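Local coordinates for flavohemoprotein (Vibrio cholerae O1 biovar El Tor, PDB 4EH1), which probably detoxifies nitric oxide by oxidising it to nitrate with O2 and NAD(P)H, this chain being its FAD- and NAD(P)H-binding reductase domain, at residues A[32-43]-A[99-110]. Numbering follows the deposited sequence.
With SO4 (sulfate ion), chain E.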
ATOM      1  N   LEU A  32     -20.692  11.839  -5.033  1.00 36.14           N
ATOM      2  CA  LEU A  32     -21.492  12.616  -4.098  1.00 39.99           C
ATOM      3  C   LEU A  32     -20.637  13.289  -3.001  1.00 40.22           C
ATOM      4  O   LEU A  32     -19.659  12.711  -2.504  1.00 37.94           O
ATOM      5  CB  LEU A  32     -22.595  11.734  -3.482  1.00 36.37           C
ATOM      6  CG  LEU A  32     -23.670  11.243  -4.465  1.00 41.06           C
ATOM      7  CD1 LEU A  32     -24.581  10.238  -3.800  1.00 38.90           C
ATOM      8  CD2 LEU A  32     -24.502  12.399  -5.014  1.00 41.82           C
ATOM      9  N   ASP A  33     -21.012  14.516  -2.647  1.00 38.86           N
ATOM     10  CA  ASP A  33     -20.431  15.242  -1.516  1.00 42.23           C
ATOM     11  C   ASP A  33     -20.739  14.487  -0.202  1.00 36.34           C
ATOM     12  O   ASP A  33     -21.624  13.636  -0.152  1.00 35.04           O
ATOM     13  CB  ASP A  33     -21.029  16.668  -1.500  1.00 53.77           C
ATOM     14  CG  ASP A  33     -20.346  17.629  -0.493  1.00 63.54           C
ATOM     15  OD1 ASP A  33     -19.169  17.418  -0.084  1.00 51.84           O
ATOM     16  OD2 ASP A  33     -21.013  18.638  -0.135  1.00 64.95           O
ATOM     17  N   TYR A  34     -20.005  14.783   0.858  1.00 30.76           N
ATOM     18  CA  TYR A  34     -20.340  14.235   2.158  1.00 31.27           C
ATOM     19  C   TYR A  34     -19.779  15.123   3.253  1.00 35.81           C
ATOM     20  O   TYR A  34     -18.966  16.014   2.986  1.00 35.40           O
ATOM     21  CB  TYR A  34     -19.769  12.809   2.312  1.00 26.90           C
ATOM     22  CG  TYR A  34     -18.266  12.731   2.186  1.00 32.14           C
ATOM     23  CD1 TYR A  34     -17.442  12.819   3.311  1.00 29.88           C
ATOM     24  CD2 TYR A  34     -17.665  12.584   0.934  1.00 31.04           C
ATOM     25  CE1 TYR A  34     -16.059  12.743   3.191  1.00 28.95           C
ATOM     26  CE2 TYR A  34     -16.312  12.500   0.803  1.00 28.13           C
ATOM     27  CZ  TYR A  34     -15.505  12.574   1.934  1.00 30.19           C
ATOM     28  OH  TYR A  34     -14.145  12.534   1.795  1.00 30.02           O
ATOM     29  N   GLN A  35     -20.197  14.850   4.486  1.00 30.55           N
ATOM     30  CA  GLN A  35     -19.643  15.494   5.666  1.00 37.70           C
ATOM     31  C   GLN A  35     -18.533  14.606   6.299  1.00 27.06           C
ATOM     32  O   GLN A  35     -18.690  13.379   6.388  1.00 29.50           O
ATOM     33  CB  GLN A  35     -20.772  15.789   6.663  1.00 35.30           C
ATOM     34  CG  GLN A  35     -21.889  16.725   6.114  1.00 38.59           C
ATOM     35  CD  GLN A  35     -21.336  18.012   5.552  1.00 46.34           C
ATOM     36  OE1 GLN A  35     -20.790  18.832   6.285  1.00 50.58           O
ATOM     37  NE2 GLN A  35     -21.449  18.188   4.234  1.00 46.09           N
ATOM     38  N   PRO A  36     -17.404  15.222   6.717  1.00 27.91           N
ATOM     39  CA  PRO A  36     -16.275  14.442   7.256  1.00 25.12           C
ATOM     40  C   PRO A  36     -16.744  13.739   8.523  1.00 26.82           C
ATOM     41  O   PRO A  36     -17.277  14.396   9.438  1.00 27.59           O
ATOM     42  CB  PRO A  36     -15.225  15.510   7.585  1.00 32.65           C
ATOM     43  CG  PRO A  36     -16.005  16.763   7.805  1.00 27.45           C
ATOM     44  CD  PRO A  36     -17.193  16.675   6.864  1.00 29.51           C
ATOM     45  N   GLY A  37     -16.611  12.415   8.541  1.00 22.99           N
ATOM     46  CA  GLY A  37     -17.179  11.599   9.596  1.00 27.17           C
ATOM     47  C   GLY A  37     -18.111  10.549   9.028  1.00 24.56           C
ATOM     48  O   GLY A  37     -18.311   9.495   9.631  1.00 25.84           O
ATOM     49  N   GLN A  38     -18.677  10.817   7.849  1.00 27.19           N
ATOM     50  CA  GLN A  38     -19.625   9.872   7.237  1.00 24.03           C
ATOM     51  C   GLN A  38     -18.913   8.697   6.582  1.00 31.66           C
ATOM     52  O   GLN A  38     -17.679   8.717   6.422  1.00 30.17           O
ATOM     53  CB  GLN A  38     -20.565  10.551   6.253  1.00 23.37           C
ATOM     54  CG  GLN A  38     -21.454  11.564   6.912  1.00 29.86           C
ATOM     55  CD  GLN A  38     -22.488  12.099   5.970  1.00 34.45           C
ATOM     56  OE1 GLN A  38     -22.164  12.662   4.920  1.00 35.92           O
ATOM     57  NE2 GLN A  38     -23.745  11.926   6.329  1.00 29.81           N
ATOM     58  N   TYR A  39     -19.681   7.668   6.227  1.00 24.89           N
ATOM     59  CA  TYR A  39     -19.096   6.433   5.660  1.00 24.68           C
ATOM     60  C   TYR A  39     -19.808   6.047   4.373  1.00 28.18           C
ATOM     61  O   TYR A  39     -20.956   6.437   4.150  1.00 27.35           O
ATOM     62  CB  TYR A  39     -19.192   5.248   6.658  1.00 29.96           C
ATOM     63  CG  TYR A  39     -20.602   5.020   7.152  1.00 29.57           C
ATOM     64  CD1 TYR A  39     -21.047   5.608   8.320  1.00 32.87           C
ATOM     65  CD2 TYR A  39     -21.511   4.272   6.404  1.00 26.32           C
ATOM     66  CE1 TYR A  39     -22.371   5.445   8.751  1.00 35.94           C
ATOM     67  CE2 TYR A  39     -22.813   4.101   6.816  1.00 28.30           C
ATOM     68  CZ  TYR A  39     -23.241   4.690   7.987  1.00 34.93           C
ATOM     69  OH  TYR A  39     -24.534   4.500   8.395  1.00 40.03           O
ATOM     70  N   ILE A  40     -19.122   5.280   3.535  1.00 29.45           N
ATOM     71  CA  ILE A  40     -19.767   4.677   2.390  1.00 30.27           C
ATOM     72  C   ILE A  40     -19.926   3.196   2.677  1.00 31.40           C
ATOM     73  O   ILE A  40     -19.528   2.702   3.743  1.00 27.59           O
ATOM     74  CB  ILE A  40     -19.002   4.936   1.038  1.00 26.17           C
ATOM     75  CG1 ILE A  40     -17.496   4.648   1.152  1.00 32.83           C
ATOM     76  CG2 ILE A  40     -19.127   6.382   0.624  1.00 28.19           C
ATOM     77  CD1 ILE A  40     -17.128   3.197   0.999  1.00 34.04           C
ATOM     78  N   GLY A  41     -20.526   2.500   1.724  1.00 29.12           N
ATOM     79  CA  GLY A  41     -20.687   1.065   1.796  1.00 23.22           C
ATOM     80  C   GLY A  41     -19.869   0.382   0.715  1.00 29.72           C
ATOM     81  O   GLY A  41     -19.812   0.853  -0.430  1.00 27.76           O
ATOM     82  N   ILE A  42     -19.221  -0.718   1.065  1.00 30.76           N
ATOM     83  CA  ILE A  42     -18.515  -1.514   0.075  1.00 32.73           C
ATOM     84  C   ILE A  42     -19.175  -2.890  -0.022  1.00 38.79           C
ATOM     85  O   ILE A  42     -19.488  -3.504   0.996  1.00 32.64           O
ATOM     86  CB  ILE A  42     -17.035  -1.699   0.450  1.00 33.33           C
ATOM     87  CG1 ILE A  42     -16.293  -0.344   0.443  1.00 35.55           C
ATOM     88  CG2 ILE A  42     -16.351  -2.680  -0.507  1.00 29.89           C
ATOM     89  CD1 ILE A  42     -16.073   0.251  -0.957  1.00 37.87           C
ATOM     90  N   GLU A  43     -19.372  -3.382  -1.241  1.00 29.58           N
ATOM     91  CA  GLU A  43     -19.967  -4.693  -1.433  1.00 31.58           C
ATOM     92  C   GLU A  43     -19.118  -5.558  -2.344  1.00 35.49           C
ATOM     93  O   GLU A  43     -18.723  -5.145  -3.437  1.00 36.41           O
ATOM     94  CB  GLU A  43     -21.377  -4.560  -2.001  1.00 32.81           C
ATOM     95  CG  GLU A  43     -21.873  -5.752  -2.768  1.00 54.51           C
ATOM     96  CD  GLU A  43     -23.219  -5.456  -3.435  1.00 64.68           C
ATOM     97  OE1 GLU A  43     -24.158  -5.053  -2.712  1.00 61.66           O
ATOM     98  OE2 GLU A  43     -23.333  -5.598  -4.678  1.00 70.92           O
ATOM     99  N   VAL A  99     -15.007  -2.507  -7.414  1.00 41.98           N
ATOM    100  CA  VAL A  99     -15.896  -2.903  -6.333  1.00 38.32           C
ATOM    101  C   VAL A  99     -17.184  -2.157  -6.488  1.00 33.27           C
ATOM    102  O   VAL A  99     -17.256  -1.231  -7.256  1.00 36.46           O
ATOM    103  CB  VAL A  99     -15.348  -2.525  -4.936  1.00 42.43           C
ATOM    104  CG1 VAL A  99     -14.008  -3.195  -4.672  1.00 37.86           C
ATOM    105  CG2 VAL A  99     -15.253  -1.017  -4.790  1.00 35.67           C
ATOM    106  N   LYS A 100     -18.209  -2.563  -5.747  1.00 33.42           N
ATOM    107  CA  LYS A 100     -19.475  -1.860  -5.786  1.00 36.29           C
ATOM    108  C   LYS A 100     -19.581  -1.028  -4.525  1.00 37.99           C
ATOM    109  O   LYS A 100     -19.324  -1.523  -3.418  1.00 33.95           O
ATOM    110  CB  LYS A 100     -20.608  -2.858  -5.851  1.00 46.38           C
ATOM    111  CG  LYS A 100     -20.425  -3.898  -6.938  1.00 64.58           C
ATOM    112  CD  LYS A 100     -20.512  -3.283  -8.326  1.00 74.60           C
ATOM    113  CE  LYS A 100     -19.717  -4.094  -9.333  1.00 82.24           C
ATOM    114  NZ  LYS A 100     -19.909  -3.591 -10.725  1.00 85.98           N
ATOM    115  N   LEU A 101     -19.972   0.226  -4.695  1.00 29.12           N
ATOM    116  CA  LEU A 101     -19.898   1.216  -3.634  1.00 38.54           C
ATOM    117  C   LEU A 101     -21.224   1.951  -3.426  1.00 39.59           C
ATOM    118  O   LEU A 101     -21.833   2.420  -4.385  1.00 42.11           O
ATOM    119  CB  LEU A 101     -18.821   2.246  -3.974  1.00 36.70           C
ATOM    120  CG  LEU A 101     -18.548   3.303  -2.906  1.00 43.77           C
ATOM    121  CD1 LEU A 101     -17.079   3.668  -2.891  1.00 25.69           C
ATOM    122  CD2 LEU A 101     -19.410   4.566  -3.153  1.00 51.62           C
ATOM    123  N   TYR A 102     -21.620   2.103  -2.164  1.00 34.22           N
ATOM    124  CA  TYR A 102     -22.872   2.758  -1.823  1.00 36.46           C
ATOM    125  C   TYR A 102     -22.557   4.118  -1.278  1.00 36.02           C
ATOM    126  O   TYR A 102     -21.522   4.307  -0.679  1.00 36.73           O
ATOM    127  CB  TYR A 102     -23.635   1.956  -0.780  1.00 28.98           C
ATOM    128  CG  TYR A 102     -24.183   0.698  -1.353  1.00 39.26           C
ATOM    129  CD1 TYR A 102     -23.387  -0.444  -1.457  1.00 38.79           C
ATOM    130  CD2 TYR A 102     -25.492   0.638  -1.817  1.00 37.51           C
ATOM    131  CE1 TYR A 102     -23.894  -1.632  -2.000  1.00 38.79           C
ATOM    132  CE2 TYR A 102     -26.011  -0.547  -2.350  1.00 41.61           C
ATOM    133  CZ  TYR A 102     -25.198  -1.675  -2.441  1.00 40.11           C
ATOM    134  OH  TYR A 102     -25.699  -2.848  -2.961  1.00 40.48           O
ATOM    135  N   ALA A 103     -23.490   5.036  -1.478  1.00 34.74           N
ATOM    136  CA  ALA A 103     -23.312   6.470  -1.293  1.00 33.71           C
ATOM    137  C   ALA A 103     -23.114   6.832   0.156  1.00 33.98           C
ATOM    138  O   ALA A 103     -23.556   6.115   1.032  1.00 35.52           O
ATOM    139  CB  ALA A 103     -24.559   7.183  -1.829  1.00 42.07           C
ATOM    140  N   PRO A 104     -22.492   7.983   0.421  1.00 37.66           N
ATOM    141  CA  PRO A 104     -22.219   8.377   1.806  1.00 34.49           C
ATOM    142  C   PRO A 104     -23.458   8.520   2.687  1.00 37.66           C
ATOM    143  O   PRO A 104     -24.487   8.998   2.235  1.00 36.14           O
ATOM    144  CB  PRO A 104     -21.510   9.737   1.649  1.00 38.50           C
ATOM    145  CG  PRO A 104     -20.857   9.659   0.290  1.00 39.56           C
ATOM    146  CD  PRO A 104     -21.885   8.917  -0.548  1.00 40.68           C
ATOM    147  N   ALA A 105     -23.328   8.123   3.952  1.00 44.31           N
ATOM    148  CA  ALA A 105     -24.414   8.190   4.933  1.00 39.84           C
ATOM    149  C   ALA A 105     -23.815   8.315   6.338  1.00 34.77           C
ATOM    150  O   ALA A 105     -22.591   8.279   6.510  1.00 29.84           O
ATOM    151  CB  ALA A 105     -25.316   6.924   4.843  1.00 32.60           C
ATOM    152  N   GLY A 106     -24.676   8.457   7.337  1.00 30.42           N
ATOM    153  CA  GLY A 106     -24.233   8.452   8.718  1.00 35.50           C
ATOM    154  C   GLY A 106     -24.522   9.765   9.415  1.00 38.41           C
ATOM    155  O   GLY A 106     -24.477  10.823   8.804  1.00 33.28           O
ATOM    156  N   ASP A 107     -24.793   9.674  10.710  1.00 43.39           N
ATOM    157  CA  ASP A 107     -25.211  10.807  11.513  1.00 45.35           C
ATOM    158  C   ASP A 107     -24.057  11.374  12.293  1.00 39.72           C
ATOM    159  O   ASP A 107     -24.217  12.338  13.021  1.00 37.37           O
ATOM    160  CB  ASP A 107     -26.297  10.367  12.483  1.00 54.06           C
ATOM    161  CG  ASP A 107     -27.579   9.999  11.773  1.00 71.45           C
ATOM    162  OD1 ASP A 107     -27.963  10.742  10.829  1.00 71.53           O
ATOM    163  OD2 ASP A 107     -28.185   8.963  12.145  1.00 81.39           O
ATOM    164  N   PHE A 108     -22.890  10.756  12.163  1.00 36.22           N
ATOM    165  CA  PHE A 108     -21.726  11.264  12.855  1.00 32.37           C
ATOM    166  C   PHE A 108     -20.860  12.059  11.878  1.00 31.98           C
ATOM    167  O   PHE A 108     -20.348  11.516  10.899  1.00 32.60           O
ATOM    168  CB  PHE A 108     -20.957  10.118  13.525  1.00 28.64           C
ATOM    169  CG  PHE A 108     -19.597  10.515  14.010  1.00 33.38           C
ATOM    170  CD1 PHE A 108     -19.434  11.078  15.269  1.00 30.96           C
ATOM    171  CD2 PHE A 108     -18.486  10.356  13.193  1.00 29.69           C
ATOM    172  CE1 PHE A 108     -18.179  11.435  15.717  1.00 30.62           C
ATOM    173  CE2 PHE A 108     -17.237  10.718  13.617  1.00 27.68           C
ATOM    174  CZ  PHE A 108     -17.076  11.251  14.892  1.00 32.67           C
ATOM    175  N   PHE A 109     -20.720  13.355  12.134  1.00 30.40           N
ATOM    176  CA  PHE A 109     -19.858  14.201  11.304  1.00 32.41           C
ATOM    177  C   PHE A 109     -19.570  15.533  11.946  1.00 29.76           C
ATOM    178  O   PHE A 109     -20.310  16.007  12.791  1.00 30.00           O
ATOM    179  CB  PHE A 109     -20.431  14.426   9.899  1.00 27.78           C
ATOM    180  CG  PHE A 109     -21.865  14.913   9.888  1.00 35.84           C
ATOM    181  CD1 PHE A 109     -22.160  16.267   9.918  1.00 35.18           C
ATOM    182  CD2 PHE A 109     -22.913  14.010   9.820  1.00 37.71           C
ATOM    183  CE1 PHE A 109     -23.479  16.707   9.895  1.00 34.66           C
ATOM    184  CE2 PHE A 109     -24.221  14.439   9.808  1.00 41.40           C
ATOM    185  CZ  PHE A 109     -24.510  15.784   9.849  1.00 40.44           C
ATOM    186  N   TYR A 110     -18.470  16.135  11.529  1.00 27.64           N
ATOM    187  CA  TYR A 110     -18.066  17.384  12.110  1.00 24.79           C
ATOM    188  C   TYR A 110     -19.036  18.504  11.699  1.00 29.92           C
ATOM    189  O   TYR A 110     -19.401  18.640  10.529  1.00 31.84           O
ATOM    190  CB  TYR A 110     -16.649  17.730  11.672  1.00 21.99           C
ATOM    191  CG  TYR A 110     -16.244  19.080  12.163  1.00 27.96           C
ATOM    192  CD1 TYR A 110     -15.813  19.243  13.462  1.00 28.17           C
ATOM    193  CD2 TYR A 110     -16.330  20.194  11.347  1.00 29.70           C
ATOM    194  CE1 TYR A 110     -15.468  20.445  13.945  1.00 32.71           C
ATOM    195  CE2 TYR A 110     -15.969  21.438  11.826  1.00 38.43           C
ATOM    196  CZ  TYR A 110     -15.537  21.550  13.141  1.00 38.57           C
ATOM    197  OH  TYR A 110     -15.152  22.759  13.688  1.00 38.05           O
TER
HETATM  198  S   SO4 E 303     -26.534   3.997  -3.658  1.00 70.21           S
HETATM  199  O1  SO4 E 303     -27.389   2.825  -3.864  1.00 71.87           O
HETATM  200  O2  SO4 E 303     -26.800   4.987  -4.682  1.00 76.16           O
HETATM  201  O3  SO4 E 303     -26.763   4.585  -2.340  1.00 66.71           O
HETATM  202  O4  SO4 E 303     -25.126   3.656  -3.798  1.00 80.08           O
HETATM  203  O   HOH W   1     -21.054  19.742   8.829  1.00 38.46           O
HETATM  204  O   HOH W   2     -17.826  -5.876  -5.787  1.00 56.14           O
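With CG of Glu43 swung away from its own backbone N (chi1 155°) and CG of Tyr102 turned from its carbonyl carbon (chi1 -71°), carboxylate and phenol meet on one face of two antiparallel strands, 39-43 and 99-105, in the FAD-binding beta-barrel of the reductase domain. Tyr102 OH donates to Glu43 OE1 at 2.7 Å, reaching it from above the carboxylate plane; Arg52 makes a salt bridge to the same oxygen. On the opposite face Ile42 CD1 meets Leu101 CD1, which Ile40 CD1 also touches. A beta bulge shifts the register by one residue between Tyr39 and Gly41, and there Ile40 CG2 packs on Pro104 CG at 3.7 Å. Tyr39, which touches the bound FAD, has Ala105 O over one face of its ring, offset toward the rim, while its backbone N donates to that same oxygen. Just before strand 39-43, the type II turn from Gln35 to Gln38 binds the 99-110 segment: Pro36 O accepts from Tyr110 N at 3.0 Å, and Gln35 CG lies over one face of the Phe109 ring. Gln38 uses both ends of its amide. OE1 takes the N-H of Gln35, and NE2 gives a nearly straight 2.8 Å bond (172°) to a lone pair of Gly106 O.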